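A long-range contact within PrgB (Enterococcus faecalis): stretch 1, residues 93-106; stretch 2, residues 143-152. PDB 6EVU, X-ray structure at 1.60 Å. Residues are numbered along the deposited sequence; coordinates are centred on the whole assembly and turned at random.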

ATOM      1  N   ASN A  93       8.089  12.952  -4.994  1.00 41.13           N
ATOM      2  CA  ASN A  93       7.782  11.660  -4.408  1.00 36.84           C
ATOM      3  C   ASN A  93       7.450  10.597  -5.478  1.00 44.67           C
ATOM      4  O   ASN A  93       7.471   9.418  -5.134  1.00 40.38           O
ATOM      5  N   LEU A  94       7.179  10.968  -6.754  1.00 34.75           N
ATOM      6  CA  LEU A  94       6.815  10.004  -7.804  1.00 35.89           C
ATOM      7  C   LEU A  94       8.011   9.434  -8.537  1.00 44.42           C
ATOM      8  O   LEU A  94       7.837   8.585  -9.415  1.00 39.58           O
ATOM      9  N   GLY A  95       9.199   9.926  -8.233  1.00 39.62           N
ATOM     10  CA  GLY A  95      10.388   9.595  -8.998  1.00 46.73           C
ATOM     11  C   GLY A  95      10.552  10.507 -10.198  1.00 43.00           C
ATOM     12  O   GLY A  95       9.650  11.254 -10.581  1.00 49.72           O
ATOM     13  N   SER A  96      11.747  10.445 -10.813  1.00 49.47           N
ATOM     14  CA  SER A  96      12.078  11.421 -11.852  1.00 49.96           C
ATOM     15  C   SER A  96      11.249  11.262 -13.125  1.00 54.42           C
ATOM     16  O   SER A  96      11.246  12.184 -13.947  1.00 50.44           O
ATOM     17  N   ASN A  97      10.492  10.168 -13.289  1.00 48.02           N
ATOM     18  CA  ASN A  97       9.710   9.986 -14.502  1.00 38.72           C
ATOM     19  C   ASN A  97       8.214  10.280 -14.287  1.00 44.21           C
ATOM     20  O   ASN A  97       7.426  10.097 -15.219  1.00 40.51           O
ATOM     21  N   GLY A  98       7.810  10.713 -13.080  1.00 38.40           N
ATOM     22  CA  GLY A  98       6.434  11.205 -12.893  1.00 37.00           C
ATOM     23  C   GLY A  98       5.401  10.077 -12.856  1.00 37.78           C
ATOM     24  O   GLY A  98       5.717   8.898 -12.653  1.00 39.02           O
ATOM     25  N   GLY A  99       4.140  10.458 -13.041  1.00 32.63           N
ATOM     26  CA  GLY A  99       3.055   9.484 -12.915  1.00 30.06           C
ATOM     27  C   GLY A  99       1.777  10.078 -13.480  1.00 32.58           C
ATOM     28  O   GLY A  99       1.815  11.088 -14.184  1.00 34.61           O
ATOM     29  N   TYR A 100       0.640   9.423 -13.193  1.00 28.58           N
ATOM     30  CA  TYR A 100      -0.647   9.791 -13.798  1.00 29.65           C
ATOM     31  C   TYR A 100      -1.748   9.823 -12.760  1.00 26.14           C
ATOM     32  O   TYR A 100      -1.871   8.885 -11.964  1.00 26.33           O
ATOM     33  N   ALA A 101      -2.609  10.867 -12.810  1.00 25.89           N
ATOM     34  CA  ALA A 101      -3.703  11.026 -11.853  1.00 25.89           C
ATOM     35  C   ALA A 101      -4.975  10.368 -12.396  1.00 25.68           C
ATOM     36  O   ALA A 101      -5.373  10.616 -13.540  1.00 27.54           O
ATOM     37  N   VAL A 102      -5.629   9.555 -11.574  1.00 23.68           N
ATOM     38  CA  VAL A 102      -6.755   8.734 -12.033  1.00 25.25           C
ATOM     39  C   VAL A 102      -7.818   8.717 -10.943  1.00 25.68           C
ATOM     40  O   VAL A 102      -7.489   8.701  -9.753  1.00 25.01           O
ATOM     41  N   LEU A 103      -9.116   8.719 -11.338  1.00 22.64           N
ATOM     42  CA  LEU A 103     -10.166   8.620 -10.315  1.00 24.98           C
ATOM     43  C   LEU A 103     -10.509   7.148 -10.129  1.00 27.71           C
ATOM     44  O   LEU A 103     -10.792   6.457 -11.124  1.00 30.69           O
ATOM     45  N   LEU A 104     -10.506   6.652  -8.876  1.00 21.53           N
ATOM     46  CA  LEU A 104     -10.972   5.288  -8.590  1.00 22.58           C
ATOM     47  C   LEU A 104     -12.407   5.336  -8.092  1.00 24.14           C
ATOM     48  O   LEU A 104     -12.756   6.142  -7.216  1.00 23.50           O
ATOM     49  N   GLU A 105     -13.252   4.462  -8.658  1.00 25.45           N
ATOM     50  CA  GLU A 105     -14.666   4.457  -8.324  1.00 25.84           C
ATOM     51  C   GLU A 105     -15.063   3.035  -7.981  1.00 24.53           C
ATOM     52  O   GLU A 105     -14.473   2.073  -8.481  1.00 28.61           O
ATOM     53  N   LYS A 106     -16.125   2.921  -7.173  1.00 28.74           N
ATOM     54  CA  LYS A 106     -16.646   1.621  -6.819  1.00 34.31           C
ATOM     55  C   LYS A 106     -17.012   0.856  -8.088  1.00 30.55           C
ATOM     56  O   LYS A 106     -17.611   1.426  -9.012  1.00 29.16           O
ATOM     57  N   GLY A 143     -17.745   9.213  -2.465  1.00 30.47           N
ATOM     58  CA  GLY A 143     -17.360   7.811  -2.386  1.00 25.68           C
ATOM     59  C   GLY A 143     -16.322   7.374  -3.404  1.00 28.55           C
ATOM     60  O   GLY A 143     -16.261   6.177  -3.750  1.00 31.48           O
ATOM     61  N   THR A 144     -15.448   8.288  -3.828  1.00 24.97           N
ATOM     62  CA  THR A 144     -14.398   7.985  -4.786  1.00 25.73           C
ATOM     63  C   THR A 144     -13.049   8.104  -4.104  1.00 27.95           C
ATOM     64  O   THR A 144     -12.926   8.645  -2.998  1.00 24.69           O
ATOM     65  N   LEU A 145     -12.015   7.637  -4.795  1.00 22.76           N
ATOM     66  CA  LEU A 145     -10.644   7.886  -4.351  1.00 21.27           C
ATOM     67  C   LEU A 145      -9.865   8.464  -5.512  1.00 23.50           C
ATOM     68  O   LEU A 145     -10.178   8.211  -6.684  1.00 25.58           O
ATOM     69  N   ASN A 146      -8.818   9.252  -5.187  1.00 21.60           N
ATOM     70  CA  ASN A 146      -7.907   9.729  -6.198  1.00 18.03           C
ATOM     71  C   ASN A 146      -6.635   8.896  -6.117  1.00 20.84           C
ATOM     72  O   ASN A 146      -6.201   8.521  -5.036  1.00 25.42           O
ATOM     73  N   ALA A 147      -6.013   8.689  -7.272  1.00 21.89           N
ATOM     74  CA  ALA A 147      -4.794   7.909  -7.328  1.00 22.70           C
ATOM     75  C   ALA A 147      -3.807   8.628  -8.210  1.00 26.57           C
ATOM     76  O   ALA A 147      -4.164   9.201  -9.249  1.00 25.05           O
ATOM     77  N   VAL A 148      -2.537   8.550  -7.829  1.00 22.21           N
ATOM     78  CA  VAL A 148      -1.471   8.892  -8.742  1.00 24.08           C
ATOM     79  C   VAL A 148      -0.621   7.640  -8.842  1.00 28.07           C
ATOM     80  O   VAL A 148      -0.081   7.171  -7.828  1.00 26.14           O
ATOM     81  N   PHE A 149      -0.499   7.115 -10.060  1.00 23.07           N
ATOM     82  CA  PHE A 149       0.289   5.903 -10.325  1.00 24.35           C
ATOM     83  C   PHE A 149       1.632   6.323 -10.872  1.00 27.01           C
ATOM     84  O   PHE A 149       1.709   7.040 -11.870  1.00 26.58           O
ATOM     85  N   SER A 150       2.693   5.841 -10.242  1.00 27.22           N
ATOM     86  CA  SER A 150       4.049   6.225 -10.632  1.00 30.39           C
ATOM     87  C   SER A 150       4.569   5.400 -11.800  1.00 32.04           C
ATOM     88  O   SER A 150       4.317   4.199 -11.900  1.00 31.50           O
ATOM     89  N   ASN A 151       5.339   6.038 -12.689  1.00 35.68           N
ATOM     90  CA  ASN A 151       6.024   5.289 -13.733  1.00 37.68           C
ATOM     91  C   ASN A 151       7.079   4.336 -13.163  1.00 34.12           C
ATOM     92  O   ASN A 151       7.562   3.488 -13.908  1.00 37.86           O
ATOM     93  N   ASP A 152       7.469   4.504 -11.884  1.00 34.64           N
ATOM     94  CA  ASP A 152       8.329   3.565 -11.172  1.00 41.17           C
ATOM     95  C   ASP A 152       7.429   2.563 -10.440  1.00 36.86           C
ATOM     96  O   ASP A 152       6.743   2.952  -9.485  1.00 34.26           O
TER

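The two stretches pair as neighbouring antiparallel strands, with apolar side chains packed on both faces of the sheet and a polar cluster around Asn-151 at one end. Backbone hydrogen bonds set the register, with Tyr-100 opposite Phe-149, Val-102 opposite Ala-147 and Leu-104 opposite Leu-145.

These six side chains share one face. Phe-149 (chi1 m) sends its ring along the partner strand. Its CE2 lies 3.8 Å from Val-102 CB, and its CZ lies 4.2 Å from Leu-104 CD2, which meets the ring at its edge. Val-102 is t. Leu-104 (m, t) also covers Ala-147, with Leu-104 CG to Ala-147 CB at 4.1 Å. Leu-145 (m, t) packs beside it, Leu-104 CB to Leu-145 CB at 4.2 Å.

Ala-101, Leu-103, Asn-146, Val-148 and Ser-150 line the other face. Val-148 (t) contacts Leu-94 (m, t) through Val-148 CG1 and Leu-94 CD2, 3.6 Å apart. Leu-103 (t, p) places CD1 3.6 Å from Asn-146 OD1 and 3.8 Å from Thr-144 OG1. Gly-99 fits here without a side chain; an ideal CB would clash with Phe-149 O at 2.4 Å.

Ser-150 (t) donates from OG to Leu-94 O at 2.8 Å. The same OG accepts from Asp-152 N at 2.9 Å, so it ties the 3-10 segment to the strand end. Asn-151 (m) points toward stretch 1. Its ND2 donates to Asn-97 O at 3.0 Å and to Tyr-100 OH at 3.3 Å. Tyr-100 (m) reaches it with the end of its side chain. Water 1 closes this group: it accepts from Tyr-100 OH at 2.6 Å and donates to Asn-151 OD1 at 3.0 Å. At the other end, water 2 bridges backbone atoms, 2.8 Å from both Lys-106 N and Gly-143 O.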

ATOM      1  CB  ASN A  93       6.621  11.814  -3.375  1.00 41.92           C
ATOM      2  CG  ASN A  93       7.112  12.179  -1.923  1.00 42.88           C
ATOM      3  OD1 ASN A  93       8.253  12.541  -1.702  1.00 47.35           O
ATOM      4  ND2 ASN A  93       6.215  12.059  -0.939  1.00 43.74           N
ATOM      5  CB  LEU A  94       5.920  10.640  -8.855  1.00 40.14           C
ATOM      6  CG  LEU A  94       4.505  11.057  -8.438  1.00 35.15           C
ATOM      7  CD1 LEU A  94       3.862  11.684  -9.640  1.00 36.52           C
ATOM      8  CD2 LEU A  94       3.703   9.874  -7.943  1.00 38.24           C
ATOM      9  CB  SER A  96      13.582  11.372 -12.199  1.00 56.37           C
ATOM     10  OG  SER A  96      13.934  10.054 -12.570  1.00 59.89           O
ATOM     11  CB  ASN A  97       9.868   8.559 -15.028  1.00 42.46           C
ATOM     12  CG  ASN A  97      11.197   8.342 -15.742  1.00 53.24           C
ATOM     13  OD1 ASN A  97      11.788   9.277 -16.280  1.00 63.51           O
ATOM     14  ND2 ASN A  97      11.669   7.107 -15.740  1.00 53.30           N
ATOM     15  CB  TYR A 100      -1.058   8.790 -14.901  1.00 27.95           C
ATOM     16  CG  TYR A 100       0.050   8.655 -15.899  1.00 35.09           C
ATOM     17  CD1 TYR A 100       0.128   9.504 -16.965  1.00 34.68           C
ATOM     18  CD2 TYR A 100       1.044   7.716 -15.714  1.00 34.24           C
ATOM     19  CE1 TYR A 100       1.202   9.420 -17.880  1.00 35.59           C
ATOM     20  CE2 TYR A 100       2.126   7.612 -16.604  1.00 37.39           C
ATOM     21  CZ  TYR A 100       2.188   8.451 -17.668  1.00 35.05           C
ATOM     22  OH  TYR A 100       3.294   8.338 -18.529  1.00 41.96           O
ATOM     23  CB  ALA A 101      -3.975  12.512 -11.556  1.00 26.06           C
ATOM     24  CB  VAL A 102      -6.293   7.290 -12.356  1.00 24.38           C
ATOM     25  CG1 VAL A 102      -7.478   6.396 -12.771  1.00 29.65           C
ATOM     26  CG2 VAL A 102      -5.201   7.306 -13.426  1.00 26.08           C
ATOM     27  CB  LEU A 103     -11.432   9.379 -10.746  1.00 24.83           C
ATOM     28  CG  LEU A 103     -12.498   9.428  -9.629  1.00 24.74           C
ATOM     29  CD1 LEU A 103     -12.192  10.526  -8.649  1.00 24.18           C
ATOM     30  CD2 LEU A 103     -13.860   9.823 -10.269  1.00 26.70           C
ATOM     31  CB  LEU A 104     -10.122   4.565  -7.529  1.00 22.15           C
ATOM     32  CG  LEU A 104      -8.620   4.482  -7.857  1.00 25.08           C
ATOM     33  CD1 LEU A 104      -7.972   3.755  -6.665  1.00 27.31           C
ATOM     34  CD2 LEU A 104      -8.444   3.709  -9.109  1.00 29.64           C
ATOM     35  CB  GLU A 105     -15.523   4.971  -9.511  1.00 28.83           C
ATOM     36  CG  GLU A 105     -15.167   6.432  -9.878  1.00 28.47           C
ATOM     37  CD  GLU A 105     -16.001   6.896 -11.046  1.00 37.54           C
ATOM     38  OE1 GLU A 105     -15.538   6.852 -12.218  1.00 34.43           O
ATOM     39  OE2 GLU A 105     -17.158   7.257 -10.783  1.00 41.80           O
ATOM     40  CB  LYS A 106     -17.890   1.799  -5.933  1.00 36.61           C
ATOM     41  CG  LYS A 106     -18.275   0.537  -5.139  1.00 36.23           C
ATOM     42  CD  LYS A 106     -17.233   0.158  -4.106  1.00 48.06           C
ATOM     43  CE  LYS A 106     -17.581  -1.137  -3.323  1.00 59.27           C
ATOM     44  NZ  LYS A 106     -17.288  -2.458  -3.983  1.00 51.91           N
ATOM     45  CB  THR A 144     -14.422   8.945  -5.989  1.00 24.52           C
ATOM     46  OG1 THR A 144     -14.276  10.287  -5.531  1.00 24.92           O
ATOM     47  CG2 THR A 144     -15.778   8.811  -6.737  1.00 27.36           C
ATOM     48  CB  LEU A 145      -9.910   6.598  -3.873  1.00 21.05           C
ATOM     49  CG  LEU A 145     -10.479   5.983  -2.609  1.00 22.15           C
ATOM     50  CD1 LEU A 145      -9.901   4.564  -2.521  1.00 24.42           C
ATOM     51  CD2 LEU A 145     -10.348   6.773  -1.347  1.00 23.54           C
ATOM     52  CB  ASN A 146      -7.572  11.198  -5.973  1.00 23.61           C
ATOM     53  CG  ASN A 146      -8.807  12.045  -5.696  1.00 26.27           C
ATOM     54  OD1 ASN A 146      -9.824  11.903  -6.373  1.00 28.41           O
ATOM     55  ND2 ASN A 146      -8.726  12.932  -4.678  1.00 24.25           N
ATOM     56  CB  ALA A 147      -5.039   6.507  -7.877  1.00 24.23           C
ATOM     57  CB  VAL A 148      -0.652  10.106  -8.302  1.00 25.01           C
ATOM     58  CG1 VAL A 148       0.398  10.395  -9.332  1.00 29.06           C
ATOM     59  CG2 VAL A 148      -1.558  11.383  -8.192  1.00 26.15           C
ATOM     60  CB  PHE A 149      -0.418   4.978 -11.291  1.00 24.95           C
ATOM     61  CG  PHE A 149      -1.782   4.564 -10.796  1.00 23.83           C
ATOM     62  CD1 PHE A 149      -1.882   3.884  -9.581  1.00 24.29           C
ATOM     63  CD2 PHE A 149      -2.964   4.855 -11.518  1.00 25.59           C
ATOM     64  CE1 PHE A 149      -3.139   3.473  -9.069  1.00 24.13           C
ATOM     65  CE2 PHE A 149      -4.203   4.416 -10.995  1.00 23.79           C
ATOM     66  CZ  PHE A 149      -4.297   3.721  -9.792  1.00 22.93           C
ATOM     67  CB  SER A 150       4.973   6.072  -9.421  1.00 30.39           C
ATOM     68  OG  SER A 150       6.342   6.216  -9.830  1.00 32.54           O
ATOM     69  CB  ASN A 151       6.658   6.279 -14.763  1.00 36.25           C
ATOM     70  CG  ASN A 151       5.681   6.644 -15.904  1.00 38.63           C
ATOM     71  OD1 ASN A 151       5.086   5.771 -16.544  1.00 38.25           O
ATOM     72  ND2 ASN A 151       5.525   7.938 -16.158  1.00 37.85           N
ATOM     73  CB  ASP A 152       9.224   4.337 -10.189  1.00 41.01           C
ATOM     74  CG  ASP A 152      10.271   3.471  -9.500  1.00 44.24           C
ATOM     75  OD1 ASP A 152      10.075   2.254  -9.386  1.00 39.16           O
ATOM     76  OD2 ASP A 152      11.312   4.013  -9.029  1.00 44.32           O
TER
HETATM   77  O   HOH W   1       4.549   6.186 -19.429  1.00 40.80           O
HETATM   78  O   HOH W   2     -17.254   5.321  -6.267  1.00 31.53           O